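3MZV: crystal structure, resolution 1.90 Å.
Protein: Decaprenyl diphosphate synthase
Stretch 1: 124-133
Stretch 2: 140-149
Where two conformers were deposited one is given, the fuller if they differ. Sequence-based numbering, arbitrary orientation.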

# COMPACT_ATOMS: atom_id res chain seq x y z
N LEU B 124 -4.88 -5.67 -1.85
CA LEU B 124 -6.18 -5.24 -1.38
C LEU B 124 -6.36 -3.72 -1.49
O LEU B 124 -7.43 -3.23 -1.86
CB LEU B 124 -6.38 -5.64 0.08
CG LEU B 124 -6.23 -7.15 0.33
CD1 LEU B 124 -6.49 -7.48 1.76
CD2 LEU B 124 -7.15 -7.92 -0.62
N PHE B 125 -5.31 -3.00 -1.15
CA PHE B 125 -5.34 -1.57 -1.28
C PHE B 125 -5.62 -1.17 -2.74
O PHE B 125 -6.44 -0.30 -2.99
CB PHE B 125 -4.02 -0.97 -0.83
CG PHE B 125 -4.07 0.54 -0.71
CD1 PHE B 125 -3.40 1.35 -1.61
CD2 PHE B 125 -4.88 1.14 0.24
CE1 PHE B 125 -3.46 2.75 -1.52
CE2 PHE B 125 -4.95 2.53 0.34
CZ PHE B 125 -4.23 3.35 -0.56
N ALA B 126 -4.90 -1.74 -3.67
CA ALA B 126 -5.09 -1.47 -5.09
C ALA B 126 -6.50 -1.83 -5.58
O ALA B 126 -7.17 -1.04 -6.25
CB ALA B 126 -4.04 -2.22 -5.93
N ARG B 127 -6.95 -3.03 -5.25
CA ARG B 127 -8.26 -3.47 -5.63
C ARG B 127 -9.35 -2.55 -5.05
O ARG B 127 -10.37 -2.34 -5.68
CB ARG B 127 -8.47 -4.90 -5.13
CG ARG B 127 -7.60 -5.92 -5.90
CD ARG B 127 -8.21 -6.65 -7.09
NE ARG B 127 -7.86 -6.03 -8.34
CZ ARG B 127 -7.30 -6.58 -9.44
NH1 ARG B 127 -7.08 -5.77 -10.45
NH2 ARG B 127 -6.96 -7.86 -9.59
N SER B 128 -9.12 -2.04 -3.87
CA SER B 128 -10.10 -1.17 -3.27
C SER B 128 -10.22 0.14 -4.03
O SER B 128 -11.33 0.65 -4.17
CB SER B 128 -9.83 -0.95 -1.79
OG SER B 128 -8.87 0.05 -1.50
N PHE B 129 -9.10 0.70 -4.50
CA PHE B 129 -9.20 1.89 -5.33
C PHE B 129 -9.78 1.61 -6.71
O PHE B 129 -10.52 2.41 -7.22
CB PHE B 129 -7.91 2.69 -5.32
CG PHE B 129 -7.84 3.53 -4.13
CD1 PHE B 129 -7.47 2.98 -2.93
CD2 PHE B 129 -8.31 4.87 -4.15
CE1 PHE B 129 -7.47 3.72 -1.78
CE2 PHE B 129 -8.30 5.61 -3.02
CZ PHE B 129 -7.88 5.02 -1.82
N GLN B 130 -9.48 0.46 -7.28
CA GLN B 130 -10.07 0.07 -8.53
C GLN B 130 -11.58 0.04 -8.39
O GLN B 130 -12.30 0.61 -9.23
CB GLN B 130 -9.54 -1.29 -8.98
CG GLN B 130 -9.95 -1.68 -10.36
CD GLN B 130 -9.51 -3.09 -10.70
OE1 GLN B 130 -9.30 -3.93 -9.81
NE2 GLN B 130 -9.39 -3.36 -11.99
N LEU B 131 -12.03 -0.60 -7.30
CA LEU B 131 -13.45 -0.69 -6.98
C LEU B 131 -14.12 0.69 -6.88
O LEU B 131 -15.20 0.89 -7.45
CB LEU B 131 -13.60 -1.45 -5.68
CG LEU B 131 -15.00 -1.57 -5.06
CD1 LEU B 131 -15.97 -2.19 -6.05
CD2 LEU B 131 -14.95 -2.36 -3.80
N MET B 132 -13.43 1.65 -6.22
CA MET B 132 -13.99 2.98 -6.04
C MET B 132 -14.31 3.71 -7.33
O MET B 132 -15.23 4.52 -7.35
CB MET B 132 -13.06 3.82 -5.20
CG MET B 132 -13.11 3.45 -3.77
SD MET B 132 -14.77 3.51 -3.18
CE MET B 132 -15.03 5.25 -3.55
N THR B 133 -13.58 3.40 -8.40
CA THR B 133 -13.78 4.02 -9.69
C THR B 133 -15.16 3.66 -10.30
O THR B 133 -15.72 4.44 -11.07
CB THR B 133 -12.66 3.71 -10.70
OG1 THR B 133 -12.70 2.32 -11.11
CG2 THR B 133 -11.31 4.05 -10.09
N VAL B 140 -15.00 11.32 -3.15
CA VAL B 140 -14.86 10.31 -2.10
C VAL B 140 -13.55 9.53 -2.28
O VAL B 140 -12.90 9.09 -1.32
CB VAL B 140 -16.11 9.35 -1.99
CG1 VAL B 140 -17.35 10.19 -1.68
CG2 VAL B 140 -16.34 8.55 -3.29
N MET B 141 -13.12 9.39 -3.51
CA MET B 141 -11.86 8.77 -3.79
C MET B 141 -10.71 9.59 -3.24
O MET B 141 -9.79 9.02 -2.67
CB MET B 141 -11.64 8.59 -5.32
CG MET B 141 -12.58 7.59 -5.97
SD MET B 141 -12.22 7.24 -7.76
CE MET B 141 -10.65 6.37 -7.65
N GLU B 142 -10.72 10.90 -3.45
CA GLU B 142 -9.70 11.75 -2.91
C GLU B 142 -9.67 11.66 -1.37
O GLU B 142 -8.61 11.61 -0.77
CB GLU B 142 -9.91 13.21 -3.38
CG GLU B 142 -8.82 14.22 -3.01
CD GLU B 142 -8.78 14.71 -1.54
OE1 GLU B 142 -9.79 14.69 -0.83
OE2 GLU B 142 -7.68 15.13 -1.13
N ILE B 143 -10.84 11.63 -0.76
CA ILE B 143 -10.95 11.53 0.70
C ILE B 143 -10.35 10.23 1.24
O ILE B 143 -9.63 10.25 2.23
CB ILE B 143 -12.43 11.65 1.11
CG1 ILE B 143 -12.85 13.14 0.96
CG2 ILE B 143 -12.69 11.10 2.55
CD1 ILE B 143 -14.31 13.49 1.22
N LEU B 144 -10.69 9.12 0.62
CA LEU B 144 -10.22 7.82 1.07
C LEU B 144 -8.72 7.64 0.80
O LEU B 144 -8.01 7.04 1.62
CB LEU B 144 -11.07 6.73 0.48
CG LEU B 144 -12.52 6.58 0.99
CD1 LEU B 144 -13.24 5.52 0.20
CD2 LEU B 144 -12.54 6.23 2.44
N ALA B 145 -8.22 8.22 -0.30
CA ALA B 145 -6.78 8.23 -0.58
C ALA B 145 -6.02 9.03 0.45
O ALA B 145 -4.98 8.60 0.98
CB ALA B 145 -6.49 8.78 -2.04
N ASN B 146 -6.52 10.24 0.71
CA ASN B 146 -5.92 11.06 1.74
C ASN B 146 -5.89 10.37 3.11
O ASN B 146 -4.85 10.33 3.78
CB ASN B 146 -6.63 12.42 1.82
CG ASN B 146 -6.05 13.31 2.91
OD1 ASN B 146 -4.97 13.86 2.75
ND2 ASN B 146 -6.79 13.45 4.04
N ALA B 147 -7.00 9.79 3.50
CA ALA B 147 -7.04 9.08 4.78
C ALA B 147 -6.00 7.95 4.84
O ALA B 147 -5.45 7.66 5.87
CB ALA B 147 -8.41 8.52 5.01
N SER B 148 -5.78 7.27 3.71
CA SER B 148 -4.79 6.21 3.65
C SER B 148 -3.41 6.75 3.86
O SER B 148 -2.61 6.12 4.57
CB SER B 148 -4.91 5.44 2.36
OG SER B 148 -6.19 4.83 2.25
N ALA B 149 -3.13 7.91 3.26
CA ALA B 149 -1.88 8.57 3.44
C ALA B 149 -1.69 8.96 4.93
O ALA B 149 -0.62 8.79 5.51
CB ALA B 149 -1.83 9.86 2.61

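The ring of Phe129 meets the second helix edge-on and packs largely against backbone. It sits as a knob in a hole formed by Met141, Leu144, Ala145 and Ser148. Phe129 CZ lies 3.6 Å from Ala145 N and 3.8 Å from Leu144 C. Phe129 CE2 lies 3.7 Å from Met141 O. All of these atoms lie at the ring edge, near its plane. Phe129 CE2 also lies 3.8 Å from Ala145 CB, so the ring edge meets both the main chain and this small side chain. The nearby peptide atoms are already paired within their own helix, since Ala145 N donates to Met141 O at 3.0 Å.

The two helices run nearly antiparallel, at 164°, and their axes approach to 10.6 Å. The spacing is uneven. Met132 CA and Met141 CA are 6.6 Å apart, whereas Phe125 CA and Ser148 CA are 9.2 Å apart. Phe125 reaches across the wider end, and Phe129 fills the middle. The CA-to-CB bonds of Phe125 and Phe129 point sideways, but both rings end nearer the partner helix.

At that wider end, Phe125 CE2 is 3.2 Å from Ser148 OG. This hydroxyl also lies at the edge of the ring, near its plane. Ser148 OG donates a hydrogen bond to Leu144 O in its own helix, at 2.9 Å. The Ser148 hydroxyl therefore has a polar partner although its neighbors across the contact are aromatic.

The closer end is built around methionines. The CA-to-CB bond of Met132 points toward the second helix, and Met132 CB packs 3.9 Å from Met141 CG. All three chi angles of Met132 are m in the given conformer; two were deposited. In this conformer Met132 CE reaches Val140 CG2 at 3.6 Å and Leu144 CD1 at 4.2 Å.

Met141 has the largest area covered by the opposing stretch, 94 Å². Its CA-to-CB bond points sideways, but its end comes nearer the first helix. There Met141 CE lies 3.4 Å from Thr133 CG2 and 4.5 Å from Phe129 CD2. Thr133 offers its methyl to this contact although its CA-to-CB bond points away. Thr133 OG1 donates to Gln130 O at 2.6 Å, within the first stretch.

No hydrogen bond crosses between the stretches. The contact rests on apolar packing and close van der Waals approaches, and buries 410 Å² summed over both sides. The hydroxyls of Ser148 and Thr133 bond back within their own stretches.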